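Local coordinates for plastocyanin (Adiantum capillus-veneris, PDB 1KDJ), which carries electrons from the cytochrome b6-f complex to P700 of photosystem I, using a single bound copper ion, at residues A[1-6]-A[12-17]; A[29-32]-A[36-39]; A[42-47]-A[81-86]; A[58-63]-A[68-73]. One frame throughout, in Å; residues are numbered along the deposited sequence.

Interaction 1 (A[1-6]-A[12-17])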
loop_
_atom_site.group_PDB
_atom_site.type_symbol
_atom_site.label_atom_id
_atom_site.label_comp_id
_atom_site.label_asym_id
_atom_site.label_seq_id
_atom_site.Cartn_x
_atom_site.Cartn_y
_atom_site.Cartn_z
ATOM N N ALA A 1 -9.564 1.816 -6.975
ATOM C CA ALA A 1 -8.535 1.226 -7.804
ATOM C C ALA A 1 -8.282 -0.088 -7.101
ATOM O O ALA A 1 -8.641 -0.221 -5.932
ATOM C CB ALA A 1 -7.232 1.951 -7.810
ATOM N N LYS A 2 -7.691 -1.086 -7.729
ATOM C CA LYS A 2 -7.519 -2.407 -7.135
ATOM C C LYS A 2 -6.059 -2.696 -7.324
ATOM O O LYS A 2 -5.507 -2.423 -8.401
ATOM C CB LYS A 2 -8.298 -3.473 -7.873
ATOM C CG LYS A 2 -9.808 -3.395 -7.940
ATOM C CD LYS A 2 -10.436 -3.759 -6.621
ATOM C CE LYS A 2 -11.952 -3.910 -6.749
ATOM N NZ LYS A 2 -12.542 -2.656 -7.179
ATOM N N VAL A 3 -5.368 -3.227 -6.312
ATOM C CA VAL A 3 -3.954 -3.563 -6.466
ATOM C C VAL A 3 -3.889 -4.975 -5.935
ATOM O O VAL A 3 -4.561 -5.302 -4.952
ATOM C CB VAL A 3 -2.989 -2.697 -5.617
ATOM C CG1 VAL A 3 -1.526 -3.147 -5.750
ATOM C CG2 VAL A 3 -3.075 -1.245 -6.135
ATOM N N GLU A 4 -3.197 -5.830 -6.684
ATOM C CA GLU A 4 -2.953 -7.192 -6.249
ATOM C C GLU A 4 -1.608 -7.204 -5.539
ATOM O O GLU A 4 -0.606 -6.628 -5.976
ATOM C CB GLU A 4 -2.937 -8.101 -7.460
ATOM C CG GLU A 4 -4.353 -8.253 -7.978
ATOM C CD GLU A 4 -4.494 -9.256 -9.130
ATOM O OE1 GLU A 4 -3.556 -9.989 -9.431
ATOM O OE2 GLU A 4 -5.559 -9.281 -9.728
ATOM N N VAL A 5 -1.572 -7.892 -4.410
ATOM C CA VAL A 5 -0.391 -7.921 -3.575
ATOM C C VAL A 5 0.150 -9.357 -3.689
ATOM O O VAL A 5 -0.524 -10.272 -3.202
ATOM C CB VAL A 5 -0.798 -7.598 -2.125
ATOM C CG1 VAL A 5 0.461 -7.582 -1.267
ATOM C CG2 VAL A 5 -1.518 -6.252 -2.042
ATOM N N GLY A 6 1.303 -9.506 -4.306
ATOM C CA GLY A 6 1.913 -10.823 -4.472
ATOM C C GLY A 6 1.241 -11.578 -5.613
ATOM O O GLY A 6 0.309 -11.101 -6.284
ATOM N N PHE A 12 7.783 -11.065 -4.788
ATOM C CA PHE A 12 7.508 -9.988 -3.847
ATOM C C PHE A 12 7.218 -8.711 -4.673
ATOM O O PHE A 12 8.075 -7.823 -4.828
ATOM C CB PHE A 12 8.723 -9.792 -2.964
ATOM C CG PHE A 12 9.250 -11.037 -2.238
ATOM C CD1 PHE A 12 8.387 -12.007 -1.766
ATOM C CD2 PHE A 12 10.623 -11.127 -2.048
ATOM C CE1 PHE A 12 8.903 -13.091 -1.077
ATOM C CE2 PHE A 12 11.128 -12.215 -1.362
ATOM C CZ PHE A 12 10.264 -13.181 -0.878
ATOM N N LYS A 13 6.004 -8.609 -5.202
ATOM C CA LYS A 13 5.652 -7.520 -6.103
ATOM C C LYS A 13 4.222 -7.114 -5.887
ATOM O O LYS A 13 3.334 -7.901 -5.557
ATOM C CB LYS A 13 5.797 -7.963 -7.573
ATOM C CG LYS A 13 7.151 -8.314 -8.186
ATOM C CD LYS A 13 7.605 -7.082 -8.937
ATOM C CE LYS A 13 8.995 -7.162 -9.583
ATOM N NZ LYS A 13 9.471 -5.794 -9.878
ATOM N N PHE A 14 3.986 -5.826 -6.137
ATOM C CA PHE A 14 2.632 -5.287 -6.199
ATOM C C PHE A 14 2.277 -5.249 -7.711
ATOM O O PHE A 14 3.128 -4.930 -8.536
ATOM C CB PHE A 14 2.562 -3.835 -5.636
ATOM C CG PHE A 14 2.734 -3.752 -4.114
ATOM C CD1 PHE A 14 1.639 -4.052 -3.320
ATOM C CD2 PHE A 14 3.967 -3.373 -3.580
ATOM C CE1 PHE A 14 1.772 -3.964 -1.934
ATOM C CE2 PHE A 14 4.086 -3.294 -2.204
ATOM C CZ PHE A 14 2.993 -3.586 -1.409
ATOM N N TYR A 15 1.037 -5.550 -8.015
ATOM C CA TYR A 15 0.513 -5.609 -9.371
ATOM C C TYR A 15 -0.727 -4.729 -9.524
ATOM O O TYR A 15 -1.803 -5.137 -9.060
ATOM C CB TYR A 15 0.178 -7.069 -9.677
ATOM C CG TYR A 15 1.407 -7.972 -9.749
ATOM C CD1 TYR A 15 2.326 -7.821 -10.763
ATOM C CD2 TYR A 15 1.546 -8.976 -8.800
ATOM C CE1 TYR A 15 3.399 -8.667 -10.839
ATOM C CE2 TYR A 15 2.617 -9.824 -8.870
ATOM C CZ TYR A 15 3.528 -9.654 -9.887
ATOM O OH TYR A 15 4.598 -10.502 -9.975
ATOM N N PRO A 16 -0.705 -3.549 -10.180
ATOM C CA PRO A 16 0.471 -2.861 -10.673
ATOM C C PRO A 16 1.256 -2.175 -9.558
ATOM O O PRO A 16 0.728 -2.028 -8.453
ATOM C CB PRO A 16 -0.039 -1.844 -11.702
ATOM C CG PRO A 16 -1.353 -1.471 -11.074
ATOM C CD PRO A 16 -1.917 -2.737 -10.417
ATOM N N ASP A 17 2.473 -1.710 -9.813
ATOM C CA ASP A 17 3.221 -1.037 -8.745
ATOM C C ASP A 17 3.178 0.488 -8.838
ATOM O O ASP A 17 3.973 1.142 -8.178
ATOM C CB ASP A 17 4.677 -1.529 -8.764
ATOM C CG ASP A 17 5.510 -1.232 -10.001
ATOM O OD1 ASP A 17 5.047 -0.592 -10.953
ATOM O OD2 ASP A 17 6.661 -1.651 -10.017
#

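Interaction 2 (A[29-32]-A[36-39]). With CU (copper (II) ion), chain B.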
loop_
_atom_site.group_PDB
_atom_site.type_symbol
_atom_site.label_atom_id
_atom_site.label_comp_id
_atom_site.label_asym_id
_atom_site.label_seq_id
_atom_site.Cartn_x
_atom_site.Cartn_y
_atom_site.Cartn_z
ATOM N N PHE A 29 -6.251 -3.206 -1.709
ATOM C CA PHE A 29 -5.116 -4.098 -1.906
ATOM C C PHE A 29 -5.632 -5.494 -1.571
ATOM O O PHE A 29 -6.318 -5.674 -0.571
ATOM C CB PHE A 29 -4.005 -3.705 -0.972
ATOM C CG PHE A 29 -3.373 -2.356 -1.230
ATOM C CD1 PHE A 29 -2.310 -2.249 -2.090
ATOM C CD2 PHE A 29 -3.832 -1.245 -0.556
ATOM C CE1 PHE A 29 -1.668 -1.051 -2.304
ATOM C CE2 PHE A 29 -3.188 -0.045 -0.785
ATOM C CZ PHE A 29 -2.117 0.067 -1.641
ATOM N N THR A 30 -5.418 -6.491 -2.425
ATOM C CA THR A 30 -5.928 -7.835 -2.217
ATOM C C THR A 30 -4.778 -8.796 -2.396
ATOM O O THR A 30 -4.006 -8.725 -3.356
ATOM C CB THR A 30 -6.994 -8.215 -3.221
ATOM O OG1 THR A 30 -8.014 -7.221 -3.117
ATOM C CG2 THR A 30 -7.585 -9.593 -2.954
ATOM N N LEU A 31 -4.630 -9.659 -1.402
ATOM C CA LEU A 31 -3.570 -10.649 -1.382
ATOM C C LEU A 31 -3.811 -11.726 -2.451
ATOM O O LEU A 31 -4.926 -12.242 -2.556
ATOM C CB LEU A 31 -3.506 -11.338 -0.010
ATOM C CG LEU A 31 -2.446 -12.404 0.109
ATOM C CD1 LEU A 31 -1.079 -11.790 0.199
ATOM C CD2 LEU A 31 -2.766 -13.239 1.320
ATOM N N VAL A 32 -2.796 -12.055 -3.235
ATOM C CA VAL A 32 -2.879 -13.198 -4.134
ATOM C C VAL A 32 -1.754 -14.155 -3.685
ATOM O O VAL A 32 -0.613 -13.734 -3.472
ATOM C CB VAL A 32 -2.682 -12.740 -5.611
ATOM C CG1 VAL A 32 -2.791 -13.960 -6.529
ATOM C CG2 VAL A 32 -3.761 -11.745 -6.026
ATOM N N GLY A 36 2.262 -13.977 3.016
ATOM C CA GLY A 36 1.614 -12.832 3.630
ATOM C C GLY A 36 2.428 -11.607 3.297
ATOM O O GLY A 36 3.643 -11.593 3.025
ATOM N N HIS A 37 1.753 -10.463 3.264
ATOM C CA HIS A 37 2.385 -9.195 2.888
ATOM C C HIS A 37 1.628 -8.096 3.603
ATOM O O HIS A 37 0.527 -8.344 4.081
ATOM C CB HIS A 37 2.254 -8.879 1.382
ATOM C CG HIS A 37 2.968 -9.850 0.448
ATOM N ND1 HIS A 37 4.272 -9.714 0.289
ATOM C CD2 HIS A 37 2.420 -10.831 -0.341
ATOM C CE1 HIS A 37 4.580 -10.621 -0.633
ATOM N NE2 HIS A 37 3.483 -11.258 -0.987
ATOM N N ASN A 38 2.148 -6.886 3.646
ATOM C CA ASN A 38 1.279 -5.798 4.119
ATOM C C ASN A 38 1.594 -4.520 3.332
ATOM O O ASN A 38 2.394 -4.553 2.384
ATOM C CB ASN A 38 1.474 -5.545 5.651
ATOM C CG ASN A 38 2.791 -4.975 6.076
ATOM O OD1 ASN A 38 3.753 -4.672 5.380
ATOM N ND2 ASN A 38 2.916 -4.885 7.375
ATOM N N ILE A 39 1.003 -3.384 3.722
ATOM C CA ILE A 39 1.187 -2.133 2.986
ATOM C C ILE A 39 1.347 -1.035 4.029
ATOM O O ILE A 39 0.421 -0.846 4.817
ATOM C CB ILE A 39 -0.055 -1.731 2.115
ATOM C CG1 ILE A 39 -0.395 -2.837 1.081
ATOM C CG2 ILE A 39 0.249 -0.373 1.414
ATOM C CD1 ILE A 39 -1.277 -4.018 1.576
HETATM CU CU CU B . 5.663 -8.673 1.124
HETATM O O HOH W 1 1.609 -13.866 -1.885
#

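Interaction 3 (A[42-47]-A[81-86])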
loop_
_atom_site.group_PDB
_atom_site.type_symbol
_atom_site.label_atom_id
_atom_site.label_comp_id
_atom_site.label_asym_id
_atom_site.label_seq_id
_atom_site.Cartn_x
_atom_site.Cartn_y
_atom_site.Cartn_z
ATOM N N ASP A 42 5.251 5.381 3.160
ATOM C CA ASP A 42 6.360 6.222 3.562
ATOM C C ASP A 42 5.834 7.626 3.853
ATOM O O ASP A 42 4.984 8.131 3.113
ATOM C CB ASP A 42 7.349 6.390 2.471
ATOM C CG ASP A 42 8.728 5.856 2.753
ATOM O OD1 ASP A 42 9.211 5.915 3.888
ATOM O OD2 ASP A 42 9.330 5.376 1.800
ATOM N N ILE A 43 6.302 8.323 4.880
ATOM C CA ILE A 43 5.810 9.678 5.151
ATOM C C ILE A 43 6.851 10.598 4.538
ATOM O O ILE A 43 8.009 10.475 4.930
ATOM C CB ILE A 43 5.712 9.982 6.666
ATOM C CG1 ILE A 43 4.920 8.917 7.419
ATOM C CG2 ILE A 43 5.091 11.375 6.813
ATOM C CD1 ILE A 43 3.476 8.726 6.984
ATOM N N PRO A 44 6.569 11.491 3.577
ATOM C CA PRO A 44 7.569 12.356 2.981
ATOM C C PRO A 44 8.147 13.292 4.045
ATOM O O PRO A 44 7.485 13.712 5.008
ATOM C CB PRO A 44 6.827 13.059 1.878
ATOM C CG PRO A 44 5.601 12.206 1.635
ATOM C CD PRO A 44 5.249 11.783 3.048
ATOM N N ALA A 45 9.425 13.613 3.895
ATOM C CA ALA A 45 10.060 14.477 4.873
ATOM C C ALA A 45 9.499 15.878 4.643
ATOM O O ALA A 45 9.297 16.379 3.524
ATOM C CB ALA A 45 11.572 14.503 4.688
ATOM N N GLY A 46 9.091 16.435 5.770
ATOM C CA GLY A 46 8.556 17.786 5.771
ATOM C C GLY A 46 7.091 17.832 5.388
ATOM O O GLY A 46 6.538 18.925 5.250
ATOM N N ALA A 47 6.465 16.664 5.185
ATOM C CA ALA A 47 5.041 16.574 4.962
ATOM C C ALA A 47 4.322 17.343 6.067
ATOM O O ALA A 47 4.737 17.255 7.227
ATOM C CB ALA A 47 4.602 15.127 5.031
ATOM N N GLY A 81 -0.664 14.428 -4.659
ATOM C CA GLY A 81 0.759 14.235 -4.536
ATOM C C GLY A 81 1.076 12.791 -4.939
ATOM O O GLY A 81 0.180 12.054 -5.351
ATOM N N THR A 82 2.320 12.380 -4.888
ATOM C CA THR A 82 2.714 11.012 -5.181
ATOM C C THR A 82 3.269 10.465 -3.883
ATOM O O THR A 82 4.007 11.164 -3.170
ATOM C CB THR A 82 3.781 11.012 -6.238
ATOM O OG1 THR A 82 3.136 11.547 -7.395
ATOM C CG2 THR A 82 4.356 9.620 -6.541
ATOM N N TYR A 83 2.946 9.232 -3.526
ATOM C CA TYR A 83 3.372 8.697 -2.239
ATOM C C TYR A 83 3.899 7.300 -2.505
ATOM O O TYR A 83 3.322 6.647 -3.379
ATOM C CB TYR A 83 2.178 8.624 -1.315
ATOM C CG TYR A 83 1.485 9.968 -1.146
ATOM C CD1 TYR A 83 2.070 10.948 -0.363
ATOM C CD2 TYR A 83 0.286 10.189 -1.807
ATOM C CE1 TYR A 83 1.444 12.168 -0.236
ATOM C CE2 TYR A 83 -0.347 11.405 -1.682
ATOM C CZ TYR A 83 0.242 12.372 -0.895
ATOM O OH TYR A 83 -0.405 13.585 -0.751
ATOM N N THR A 84 4.969 6.860 -1.840
ATOM C CA THR A 84 5.486 5.493 -1.944
ATOM C C THR A 84 4.894 4.628 -0.840
ATOM O O THR A 84 4.615 5.101 0.273
ATOM C CB THR A 84 6.999 5.529 -1.832
ATOM O OG1 THR A 84 7.446 6.192 -2.997
ATOM C CG2 THR A 84 7.660 4.144 -1.788
ATOM N N PHE A 85 4.595 3.361 -1.144
ATOM C CA PHE A 85 4.190 2.404 -0.136
ATOM C C PHE A 85 5.078 1.173 -0.323
ATOM O O PHE A 85 5.670 0.943 -1.397
ATOM C CB PHE A 85 2.700 2.017 -0.257
ATOM C CG PHE A 85 2.201 1.516 -1.602
ATOM C CD1 PHE A 85 2.269 0.167 -1.889
ATOM C CD2 PHE A 85 1.703 2.403 -2.543
ATOM C CE1 PHE A 85 1.845 -0.293 -3.121
ATOM C CE2 PHE A 85 1.283 1.931 -3.768
ATOM C CZ PHE A 85 1.357 0.577 -4.066
ATOM N N TYR A 86 5.212 0.408 0.759
ATOM C CA TYR A 86 6.090 -0.754 0.750
ATOM C C TYR A 86 5.519 -1.849 1.621
ATOM O O TYR A 86 4.542 -1.628 2.348
ATOM C CB TYR A 86 7.499 -0.348 1.227
ATOM C CG TYR A 86 7.562 0.162 2.654
ATOM C CD1 TYR A 86 7.749 -0.739 3.690
ATOM C CD2 TYR A 86 7.440 1.525 2.907
ATOM C CE1 TYR A 86 7.813 -0.289 4.991
ATOM C CE2 TYR A 86 7.511 1.972 4.218
ATOM C CZ TYR A 86 7.695 1.064 5.238
ATOM O OH TYR A 86 7.744 1.495 6.536
HETATM O O HOH W 2 5.291 8.682 0.276
#

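Interaction 4 (A[58-63]-A[68-73])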
loop_
_atom_site.group_PDB
_atom_site.type_symbol
_atom_site.label_atom_id
_atom_site.label_comp_id
_atom_site.label_asym_id
_atom_site.label_seq_id
_atom_site.Cartn_x
_atom_site.Cartn_y
_atom_site.Cartn_z
ATOM N N ALA A 58 -3.687 5.279 6.438
ATOM C CA ALA A 58 -3.788 4.496 5.223
ATOM C C ALA A 58 -2.764 3.361 5.267
ATOM O O ALA A 58 -2.560 2.682 4.254
ATOM C CB ALA A 58 -3.501 5.396 3.998
ATOM N N SER A 59 -2.063 3.163 6.394
ATOM C CA SER A 59 -1.060 2.134 6.477
ATOM C C SER A 59 -1.512 1.035 7.394
ATOM O O SER A 59 -2.314 1.211 8.310
ATOM C CB SER A 59 0.197 2.704 6.999
ATOM O OG SER A 59 0.716 3.697 6.142
ATOM N N MET A 60 -1.085 -0.181 7.063
ATOM C CA MET A 60 -1.298 -1.313 7.954
ATOM C C MET A 60 -0.316 -1.170 9.103
ATOM O O MET A 60 0.783 -0.624 9.019
ATOM C CB MET A 60 -1.025 -2.665 7.276
ATOM C CG MET A 60 -2.250 -3.030 6.480
ATOM S SD MET A 60 -2.044 -4.498 5.429
ATOM C CE MET A 60 -2.291 -5.701 6.714
ATOM N N ASP A 61 -0.749 -1.718 10.212
ATOM C CA ASP A 61 0.054 -1.729 11.408
ATOM C C ASP A 61 1.207 -2.663 11.063
ATOM O O ASP A 61 0.910 -3.746 10.555
ATOM C CB ASP A 61 -0.906 -2.238 12.476
ATOM C CG ASP A 61 -0.371 -2.310 13.889
ATOM O OD1 ASP A 61 0.610 -1.621 14.181
ATOM O OD2 ASP A 61 -0.945 -3.059 14.689
ATOM N N GLU A 62 2.499 -2.413 11.254
ATOM C CA GLU A 62 3.486 -3.404 10.829
ATOM C C GLU A 62 3.422 -4.748 11.568
ATOM O O GLU A 62 4.235 -5.629 11.320
ATOM C CB GLU A 62 4.897 -2.831 10.954
ATOM C CG GLU A 62 5.171 -1.697 9.960
ATOM C CD GLU A 62 6.626 -1.207 9.855
ATOM O OE1 GLU A 62 7.423 -1.472 10.774
ATOM O OE2 GLU A 62 6.967 -0.562 8.845
ATOM N N ASN A 63 2.469 -5.006 12.469
ATOM C CA ASN A 63 2.304 -6.306 13.128
ATOM C C ASN A 63 1.061 -6.981 12.528
ATOM O O ASN A 63 0.374 -7.825 13.108
ATOM C CB ASN A 63 2.129 -6.066 14.640
ATOM C CG ASN A 63 1.860 -7.312 15.490
ATOM O OD1 ASN A 63 2.674 -8.234 15.566
ATOM N ND2 ASN A 63 0.745 -7.405 16.191
ATOM N N GLU A 68 -5.148 -15.360 3.872
ATOM C CA GLU A 68 -6.402 -15.552 3.156
ATOM C C GLU A 68 -7.582 -15.404 4.100
ATOM O O GLU A 68 -8.715 -15.262 3.666
ATOM C CB GLU A 68 -6.414 -16.920 2.457
ATOM C CG GLU A 68 -7.068 -16.858 1.036
ATOM C CD GLU A 68 -6.456 -15.887 -0.004
ATOM O OE1 GLU A 68 -5.339 -16.106 -0.499
ATOM O OE2 GLU A 68 -7.120 -14.901 -0.335
ATOM N N ASP A 69 -7.296 -15.323 5.391
ATOM C CA ASP A 69 -8.305 -15.061 6.393
ATOM C C ASP A 69 -8.595 -13.550 6.438
ATOM O O ASP A 69 -9.704 -13.117 6.748
ATOM C CB ASP A 69 -7.781 -15.567 7.770
ATOM C CG ASP A 69 -7.520 -17.086 7.961
ATOM O OD1 ASP A 69 -6.672 -17.663 7.271
ATOM O OD2 ASP A 69 -8.159 -17.691 8.832
ATOM N N GLU A 70 -7.601 -12.693 6.175
ATOM C CA GLU A 70 -7.718 -11.228 6.184
ATOM C C GLU A 70 -7.136 -10.835 4.817
ATOM O O GLU A 70 -5.980 -10.405 4.741
ATOM C CB GLU A 70 -6.863 -10.639 7.326
ATOM C CG GLU A 70 -6.815 -9.101 7.473
ATOM C CD GLU A 70 -5.515 -8.521 8.062
ATOM O OE1 GLU A 70 -4.967 -9.074 9.023
ATOM O OE2 GLU A 70 -5.048 -7.494 7.563
ATOM N N PRO A 71 -7.819 -11.064 3.691
ATOM C CA PRO A 71 -7.218 -10.952 2.363
ATOM C C PRO A 71 -7.121 -9.540 1.798
ATOM O O PRO A 71 -6.340 -9.349 0.866
ATOM C CB PRO A 71 -8.051 -11.868 1.509
ATOM C CG PRO A 71 -9.435 -11.679 2.101
ATOM C CD PRO A 71 -9.178 -11.594 3.606
ATOM N N SER A 72 -7.865 -8.544 2.282
ATOM C CA SER A 72 -7.738 -7.224 1.726
ATOM C C SER A 72 -7.569 -6.099 2.748
ATOM O O SER A 72 -7.804 -6.285 3.950
ATOM C CB SER A 72 -8.952 -7.023 0.824
ATOM O OG SER A 72 -10.082 -7.622 1.417
ATOM N N PHE A 73 -7.081 -4.949 2.257
ATOM C CA PHE A 73 -6.872 -3.725 3.019
ATOM C C PHE A 73 -7.282 -2.572 2.112
ATOM O O PHE A 73 -6.845 -2.515 0.966
ATOM C CB PHE A 73 -5.419 -3.549 3.361
ATOM C CG PHE A 73 -5.107 -2.251 4.089
ATOM C CD1 PHE A 73 -5.729 -1.979 5.297
ATOM C CD2 PHE A 73 -4.211 -1.369 3.529
ATOM C CE1 PHE A 73 -5.452 -0.804 5.957
ATOM C CE2 PHE A 73 -3.940 -0.203 4.199
ATOM C CZ PHE A 73 -4.558 0.074 5.399
#

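Interaction 1 (A[1-6]-A[12-17])
Strands 2-5 and 14-15 pair here as an antiparallel beta hairpin at the edge of one of the two sheets of the plastocyanin beta sandwich, with 14-15 as the outermost strand. Glu4 and Tyr15 form the hydrogen-bonded pair: Glu4 N donates to Tyr15 O at 2.8 Å, and Tyr15 N returns the bond to Glu4 O at the same length. A third bond, Gly6 N to Lys13 O at 2.9 Å, continues the ladder toward the hairpin loop. Gly6 has a positive phi of 78°, which glycine adopts without strain.

The two faces of the hairpin differ in character. Val5 and Phe14, the non-hydrogen-bonded pair, face the protein interior and run alongside each other. Both methyls of Val5 reach the Phe14 ring, CG1 coming to 3.9 Å from CE1, while Val3 CG1 approaches Phe14 CD1 at 4.1 Å. Branched and aromatic residues suit this side, since Val5 also packs on His37 and Phe14 on Met95, two of the copper ligands, and Phe85 meets the Phe14 ring edge-to-face. Glu4 and Tyr15 project from the other face, where their CB atoms are 4.0 Å apart and Tyr15 OH is hydrogen-bonded to Asp7.

Pro16, preceded by a cis peptide bond, ends the pairing. With chi1 at -67°, Tyr15 carries its ring beside its own backbone N and along the partner strand, bringing CD2 to 3.5 Å from Gly6 O, which sits at the ring edge near its plane.

Interaction 2 (A[29-32]-A[36-39])
His37 ND1 binds the copper ion at 1.9 Å, and Leu31 packs against the same imidazole from across the contact. The CG of Leu31 lies anti to the backbone N (chi1 179°), which swings the CD1 methyl toward the histidine; there CD1 meets His37 CD2 at 3.7 Å, in the ring plane and at its edge. The methyl thus meets a ring carbon, and both nitrogens are left to their polar partners.

For NE2 that partner is a water, which stands 3.3 Å from His37 NE2 as the acceptor of a weak bond and donates a hydrogen bond of 2.7 Å to Val32 O. This bridge joins Val32, just past strand 27-31, to the imidazole. The water bond to NE2 is weak, whereas ND1 is held by the metal.

Further back, Ile39 spreads over one face of Phe29. Its CG1 lies 3.8 Å from the ring centroid, only 15° off the normal, a CH-pi contact, while CD1 reaches Phe29 CB at 3.7 Å and CG2 turns to the far end of the ring, near CZ. A beta-branched chain suits this place because it covers the ring from several points.

His37, with Cys87, His90 and Met95, makes up the blue-copper site of the plastocyanin fold, set here against a hydrophobic core.

Interaction 3 (A[42-47]-A[81-86])
From its CB, which rests 3.7 Å from Thr84 O, the Asp42 side chain runs alongside that of Thr84. At the tip, OD2 comes to 4.1 Å from Thr84 CG2, a methyl placed anti to the backbone N, and OD1 lies at the looser distance of 4.3 Å from Tyr86 CE2. Both carboxylate contacts are with carbon, and the residue as a whole is exposed, a place that suits a charged group.

The backbone supplies the polar link. Asp42 N donates to Thr84 O at 3.0 Å. The return bond of the same pair, Thr84 N to Asp42 O, is replaced by a water, which gives a hydrogen to Asp42 O at 2.9 Å and accepts one from Thr84 N at 2.8 Å. The chain is thus leaving the sheet of the plastocyanin beta sandwich in which strands 40-41 and 81-86 are antiparallel neighbours, and the water bridges the two backbones, close to the edge of the Tyr83 ring and in its plane.

Beyond the water, Pro44 turns toward the strand and sets CG against the edge of that ring, 4.2 Å from Tyr83 CD1. Leu55 of helix 49-57 packs on both residues, and Tyr83 OH is hydrogen-bonded to Thr79 O. Pro44 also opens a type II turn, closed by a bond from Ala47 N to Pro44 O, in which Gly46 takes up a positive phi of 83°.

Interaction 4 (A[58-63]-A[68-73])
Met60 sets its CG over the face of the Phe73 ring, and this is the tight part of the contact; Glu70, nearer the solvent, touches the methionine at a single point. The CG of Met60 stands almost exactly above the ring centre, 3.7 Å from the centroid and 5° off the normal, a CH-pi contact. The sulfur follows obliquely, with SD 4.5 Å from the same centroid, which adds a Met-aromatic contact. The two side chains run antiparallel past one another, and the slim, unbranched methionine can bring a methylene close to a ring face.

The ring edge is in use too. Ala58 O approaches Phe73 CE2 at 3.2 Å, near the ring plane. This buried carbonyl oxygen has no hydrogen-bond partner in the model, so the weakly positive C-H edge of the ring may partly compensate it. Phe73 reaches the loop because its CG is anti to the backbone N (chi1 177°), extending the ring away from its strand.

On the looser side, Met60 bends at chi3 (80°) and offers its CE methyl to Glu70 OE2 at 3.4 Å, the glutamate reaching in to meet it head-on. That carboxylate also lies close to Asp64, a pairing of like charges that may raise its proton affinity.

The loop that follows helix 49-57 is thus packed against strand 72-75, the outermost strand of its sheet, whose Phe73 also bonds through its backbone to Phe29 of strand 27-31, while Met60 pairs likewise with Ile39.

From the N terminus, interaction 1 closes the first hairpin, and interaction 2 then closes the short loop between 29-32 and 36-39; the two follow in series and meet where strands 2-5 and 27-31 are neighbours in one sheet. Interaction 3 spans the longest loop, from 42-47 to 81-86, and interaction 4 is nested inside it. Interaction 4 packs a loop on the edge of the first sheet, where strand 72-75 flanks 27-31, whereas interaction 3 belongs to the second. Phe85 joins the sheets, packing on Phe14 of interaction 1 and Phe29 of interaction 2, while a probable hydrogen bond between Tyr86 OH and Glu62 OE2 connects interactions 3 and 4.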